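PDB 2WDD: sulfur oxidation protein SOXB from Thermus thermophilus, which acts as a dimanganese thiosulfohydrolase of the sulfur oxidation pathway, hydrolysing a sulfur-sulfur bond of a cysteine S-thiosulfonate to release sulfate. Local coordinates for residues A106-I111 / P340-V345; W151-G156 / L177-G182. All coordinates share one frame; numbering follows the deposited sequence.

Contact 1: A106-I111 / P340-V345; sequences ALTALI and PKAEDV
Thr108 and Ala109, on one side of helix 104-120, pack against the approach to helix 343-353, where Ala342 occupies the N-cap position. This joins a helix of the N-terminal metallophosphoesterase-type domain to the chain that follows strand 323-333, at the edge of that domain's sheet. No hydrogen bond links the two segments; the contact is one of van der Waals packing between small groups. Its apolar part centres on Ala342, whose CB sits 3.9 Å from Thr108 CG2 and 4.4 Å from Ala109 CB, letting the two backbones come as near as 5.0 Å between Ala109 CA and Ala342 CA. Val345 CG1 is anti to the backbone N (chi1 175°), which leaves CG2 beside that N and facing Thr108, whose side chain it crosses at a slant. At the exposed end, the Pro340 ring brings CG to 4.4 Å from Ala109 CB.

The polar side chains of Thr108 and Asp344 look elsewhere. Thr108 OG1 touches Val345 CG2 at 3.6 Å, yet it hydrogen-bonds to Met104 O, one turn back. Asp344 forms a salt bridge with Arg112, farther along helix 104-120. Among backbone atoms, Pro340 O presses on the alanine methyl, 3.0 Å from Ala109 CB.

Contact 2: W151-G156 / L177-G182; sequences WQNLVG and LGLFRG
Asn153 reaches from helix 146-155 to the backbone just past helix 170-179 and bonds to it with both ends of its amide. Asn153 OD1 accepts from Arg181 N at 2.9 Å, a nearly straight bond (164° at the hydrogen). Its donor is tilted 25° from the carbonyl plane. The other end, Asn153 ND2, donates a hydrogen bond to Leu179 O, also at 2.9 Å; the acceptor lies close to the amide plane, although the donor stands well above the carbonyl plane of Leu179. These two bonds fix which way round the amide sits and hold it against the turn at Phe180, where the chain leaves helical geometry.

The packed, buried side lies next to this grip. With CG anti to the backbone N, Phe180 brings its ring to the Gln152 amide, which it meets obliquely, their planes 26° apart. Gln152 OE1 lies 3.5 Å from Phe180 CD1. Gly182 N sits over the centre of one ring face, 3.6 Å above it. Gln152 NE2 is hydrogen-bonded to Asp129 OD2, and Gln152 OE1 to Trp134 NE1. In the alpha/beta fold of this domain, the pair of helices belongs to successive beta-alpha-beta crossovers: along the chain strand 159-160 comes between the helices, and strand 183-184 follows the turn as its parallel neighbour in the sheet.

Toward solvent the contact is looser. The exposed Arg181 crosses Asn153 at about a right angle: its CB, CG and CD pass across the amide, with Arg181 CG 3.8 Å from Asn153 CG, and the guanidinium plane stands perpendicular to the amide plane. Farther out, a water bridges the segments, donating to Asn153 O at 2.8 Å and accepting from Arg181 NE at 3.1 Å, at the guanidinium edge.

Overall arrangement
Helix 146-155 ties the two contacts together, and their centres are 16 Å apart. Trp151 is the main joint: its NE1 lies 2.7 Å from Thr108 OG1, probably as a hydrogen bond, while its ring packs on Leu107 and Val345, one from each segment of contact 1. The closer of these two is Leu107, with CD2 3.8 Å from Trp151 CH2. Along the chain, both segments of contact 2 fall between those of contact 1. Contact 1 lies away from the manganese site; contact 2 comes nearer, with the Gln152 side chain about 10 Å from that of the manganese ligand Asp132 and about 13 Å from a bound manganese ion.

Contact 1: A106-I111 / P340-V345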
loop_
_atom_site.group_PDB
_atom_site.type_symbol
_atom_site.label_atom_id
_atom_site.label_comp_id
_atom_site.label_asym_id
_atom_site.label_seq_id
_atom_site.Cartn_x
_atom_site.Cartn_y
_atom_site.Cartn_z
ATOM N N ALA A 106 -3.566 14.390 12.415
ATOM C CA ALA A 106 -4.998 14.207 12.198
ATOM C C ALA A 106 -5.472 12.775 12.453
ATOM O O ALA A 106 -6.546 12.566 13.017
ATOM C CB ALA A 106 -5.385 14.662 10.809
ATOM N N LEU A 107 -4.678 11.785 12.046
ATOM C CA LEU A 107 -5.060 10.391 12.275
ATOM C C LEU A 107 -5.146 10.134 13.780
ATOM O O LEU A 107 -6.060 9.466 14.260
ATOM C CB LEU A 107 -4.079 9.428 11.586
ATOM C CG LEU A 107 -4.262 7.920 11.809
ATOM C CD1 LEU A 107 -5.661 7.445 11.400
ATOM C CD2 LEU A 107 -3.187 7.111 11.092
ATOM N N THR A 108 -4.203 10.700 14.529
ATOM C CA THR A 108 -4.220 10.564 15.991
ATOM C C THR A 108 -5.449 11.245 16.588
ATOM O O THR A 108 -6.124 10.674 17.446
ATOM C CB THR A 108 -2.939 11.127 16.599
ATOM O OG1 THR A 108 -1.817 10.413 16.072
ATOM C CG2 THR A 108 -2.961 10.992 18.116
ATOM N N ALA A 109 -5.744 12.456 16.127
ATOM C CA ALA A 109 -6.907 13.194 16.618
ATOM C C ALA A 109 -8.187 12.385 16.401
ATOM O O ALA A 109 -9.036 12.283 17.294
ATOM C CB ALA A 109 -7.011 14.550 15.920
ATOM N N LEU A 110 -8.309 11.793 15.216
ATOM C CA LEU A 110 -9.477 10.988 14.884
ATOM C C LEU A 110 -9.564 9.715 15.726
ATOM O O LEU A 110 -10.619 9.385 16.267
ATOM C CB LEU A 110 -9.481 10.648 13.391
ATOM C CG LEU A 110 -10.689 9.843 12.900
ATOM C CD1 LEU A 110 -11.996 10.532 13.305
ATOM C CD2 LEU A 110 -10.605 9.675 11.391
ATOM N N ILE A 111 -8.457 8.985 15.842
ATOM C CA ILE A 111 -8.451 7.767 16.641
ATOM C C ILE A 111 -8.854 8.096 18.077
ATOM O O ILE A 111 -9.653 7.387 18.685
ATOM C CB ILE A 111 -7.062 7.082 16.604
ATOM C CG1 ILE A 111 -6.792 6.509 15.209
ATOM C CG2 ILE A 111 -6.949 5.995 17.681
ATOM C CD1 ILE A 111 -5.353 6.074 14.987
ATOM N N PRO A 340 -9.623 18.252 14.800
ATOM C CA PRO A 340 -8.841 19.049 15.748
ATOM C C PRO A 340 -7.398 18.562 15.730
ATOM O O PRO A 340 -7.100 17.487 15.198
ATOM C CB PRO A 340 -9.484 18.718 17.098
ATOM C CG PRO A 340 -10.165 17.414 16.897
ATOM C CD PRO A 340 -10.632 17.418 15.472
ATOM N N LYS A 341 -6.499 19.348 16.309
ATOM C CA LYS A 341 -5.097 18.971 16.334
ATOM C C LYS A 341 -4.792 18.008 17.469
ATOM O O LYS A 341 -5.416 18.063 18.527
ATOM C CB LYS A 341 -4.219 20.216 16.506
ATOM C CG LYS A 341 -4.442 21.292 15.463
ATOM C CD LYS A 341 -3.508 21.104 14.285
ATOM C CE LYS A 341 -2.881 22.421 13.863
ATOM N NZ LYS A 341 -1.843 22.222 12.816
ATOM N N ALA A 342 -3.821 17.130 17.238
ATOM C CA ALA A 342 -3.293 16.262 18.282
ATOM C C ALA A 342 -1.989 16.986 18.626
ATOM O O ALA A 342 -0.985 16.839 17.934
ATOM C CB ALA A 342 -3.007 14.856 17.738
ATOM N N GLU A 343 -2.056 17.871 19.617
ATOM C CA GLU A 343 -0.926 18.721 19.966
ATOM C C GLU A 343 0.391 18.023 20.264
ATOM O O GLU A 343 1.443 18.496 19.842
ATOM C CB GLU A 343 -1.294 19.714 21.070
ATOM C CG GLU A 343 -2.459 20.629 20.703
ATOM C CD GLU A 343 -2.134 21.575 19.556
ATOM O OE1 GLU A 343 -1.029 21.472 18.980
ATOM O OE2 GLU A 343 -2.990 22.423 19.228
ATOM N N ASP A 344 0.337 16.908 20.989
ATOM C CA ASP A 344 1.552 16.169 21.312
ATOM C C ASP A 344 2.236 15.633 20.059
ATOM O O ASP A 344 3.469 15.634 19.960
ATOM C CB ASP A 344 1.303 15.055 22.340
ATOM C CG ASP A 344 0.209 14.075 21.918
ATOM O OD1 ASP A 344 -0.609 14.409 21.035
ATOM O OD2 ASP A 344 0.161 12.975 22.512
ATOM N N VAL A 345 1.430 15.197 19.093
ATOM C CA VAL A 345 1.960 14.683 17.842
ATOM C C VAL A 345 2.572 15.799 17.006
ATOM O O VAL A 345 3.640 15.630 16.421
ATOM C CB VAL A 345 0.885 13.915 17.045
ATOM C CG1 VAL A 345 1.432 13.501 15.678
ATOM C CG2 VAL A 345 0.413 12.700 17.837
#

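Contact 2: W151-G156 / L177-G182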
loop_
_atom_site.group_PDB
_atom_site.type_symbol
_atom_site.label_atom_id
_atom_site.label_comp_id
_atom_site.label_asym_id
_atom_site.label_seq_id
_atom_site.Cartn_x
_atom_site.Cartn_y
_atom_site.Cartn_z
ATOM N N TRP A 151 5.600 7.482 17.238
ATOM C CA TRP A 151 4.261 7.983 16.983
ATOM C C TRP A 151 3.207 6.926 17.340
ATOM O O TRP A 151 2.197 7.235 17.983
ATOM C CB TRP A 151 4.091 8.453 15.537
ATOM C CG TRP A 151 2.650 8.580 15.212
ATOM C CD1 TRP A 151 1.788 9.531 15.689
ATOM C CD2 TRP A 151 1.849 7.639 14.491
ATOM N NE1 TRP A 151 0.514 9.268 15.260
ATOM C CE2 TRP A 151 0.519 8.099 14.542
ATOM C CE3 TRP A 151 2.127 6.452 13.805
ATOM C CZ2 TRP A 151 -0.530 7.428 13.907
ATOM C CZ3 TRP A 151 1.085 5.786 13.181
ATOM C CH2 TRP A 151 -0.228 6.271 13.246
ATOM N N GLN A 152 3.442 5.671 16.957
ATOM C CA GLN A 152 2.486 4.618 17.299
ATOM C C GLN A 152 2.272 4.606 18.812
ATOM O O GLN A 152 1.154 4.412 19.299
ATOM C CB GLN A 152 2.993 3.246 16.857
ATOM C CG GLN A 152 2.888 2.951 15.365
ATOM C CD GLN A 152 3.545 1.624 15.028
ATOM O OE1 GLN A 152 4.705 1.399 15.369
ATOM N NE2 GLN A 152 2.795 0.720 14.412
ATOM N N ASN A 153 3.354 4.842 19.549
ATOM C CA ASN A 153 3.290 4.852 21.007
ATOM C C ASN A 153 2.483 6.034 21.547
ATOM O O ASN A 153 1.805 5.908 22.570
ATOM C CB ASN A 153 4.701 4.848 21.594
ATOM C CG ASN A 153 5.374 3.496 21.476
ATOM O OD1 ASN A 153 4.734 2.501 21.133
ATOM N ND2 ASN A 153 6.674 3.453 21.751
ATOM N N LEU A 154 2.553 7.179 20.872
ATOM C CA LEU A 154 1.778 8.338 21.290
ATOM C C LEU A 154 0.283 8.068 21.082
ATOM O O LEU A 154 -0.542 8.382 21.940
ATOM C CB LEU A 154 2.190 9.590 20.516
ATOM C CG LEU A 154 3.552 10.187 20.855
ATOM C CD1 LEU A 154 3.914 11.293 19.871
ATOM C CD2 LEU A 154 3.537 10.716 22.290
ATOM N N VAL A 155 -0.076 7.482 19.940
ATOM C CA VAL A 155 -1.485 7.184 19.709
ATOM C C VAL A 155 -1.962 6.025 20.586
ATOM O O VAL A 155 -3.059 6.074 21.144
ATOM C CB VAL A 155 -1.811 6.967 18.216
ATOM C CG1 VAL A 155 -0.760 6.110 17.550
ATOM C CG2 VAL A 155 -3.197 6.343 18.058
ATOM N N GLY A 156 -1.115 5.012 20.750
ATOM C CA GLY A 156 -1.426 3.832 21.538
ATOM C C GLY A 156 -1.972 2.709 20.668
ATOM O O GLY A 156 -3.158 2.400 20.710
ATOM N N LEU A 177 10.952 -3.231 17.832
ATOM C CA LEU A 177 9.904 -3.962 18.541
ATOM C C LEU A 177 10.102 -3.783 20.044
ATOM O O LEU A 177 9.149 -3.866 20.819
ATOM C CB LEU A 177 9.902 -5.433 18.134
ATOM C CG LEU A 177 9.233 -5.698 16.779
ATOM C CD1 LEU A 177 9.291 -7.173 16.385
ATOM C CD2 LEU A 177 7.798 -5.197 16.770
ATOM N N GLY A 178 11.338 -3.504 20.453
ATOM C CA GLY A 178 11.602 -3.254 21.859
ATOM C C GLY A 178 10.964 -1.939 22.265
ATOM O O GLY A 178 10.470 -1.786 23.387
ATOM N N LEU A 179 10.977 -0.976 21.348
ATOM C CA LEU A 179 10.405 0.335 21.601
ATOM C C LEU A 179 8.876 0.339 21.479
ATOM O O LEU A 179 8.193 1.010 22.237
ATOM C CB LEU A 179 11.021 1.377 20.656
ATOM C CG LEU A 179 10.489 2.813 20.726
ATOM C CD1 LEU A 179 10.833 3.449 22.086
ATOM C CD2 LEU A 179 11.072 3.641 19.582
ATOM N N PHE A 180 8.358 -0.393 20.497
ATOM C CA PHE A 180 6.917 -0.511 20.255
ATOM C C PHE A 180 6.171 -1.013 21.501
ATOM O O PHE A 180 6.442 -2.103 21.990
ATOM C CB PHE A 180 6.716 -1.472 19.075
ATOM C CG PHE A 180 5.280 -1.646 18.646
ATOM C CD1 PHE A 180 4.507 -0.555 18.300
ATOM C CD2 PHE A 180 4.719 -2.918 18.573
ATOM C CE1 PHE A 180 3.191 -0.726 17.882
ATOM C CE2 PHE A 180 3.409 -3.095 18.164
ATOM C CZ PHE A 180 2.648 -2.003 17.814
ATOM N N ARG A 181 5.225 -0.219 22.002
ATOM C CA ARG A 181 4.490 -0.590 23.214
ATOM C C ARG A 181 3.298 -1.505 22.958
ATOM O O ARG A 181 2.760 -2.114 23.878
ATOM C CB ARG A 181 4.089 0.647 24.013
ATOM C CG ARG A 181 5.286 1.384 24.612
ATOM C CD ARG A 181 4.895 2.747 25.161
ATOM N NE ARG A 181 3.780 2.656 26.100
ATOM C CZ ARG A 181 3.914 2.359 27.387
ATOM N NH1 ARG A 181 5.118 2.129 27.892
ATOM N NH2 ARG A 181 2.844 2.293 28.169
ATOM N N GLY A 182 2.897 -1.623 21.700
ATOM C CA GLY A 182 1.818 -2.520 21.352
ATOM C C GLY A 182 2.379 -3.926 21.312
ATOM O O GLY A 182 3.564 -4.144 21.618
HETATM O O HOH W 1 1.634 3.510 24.030
#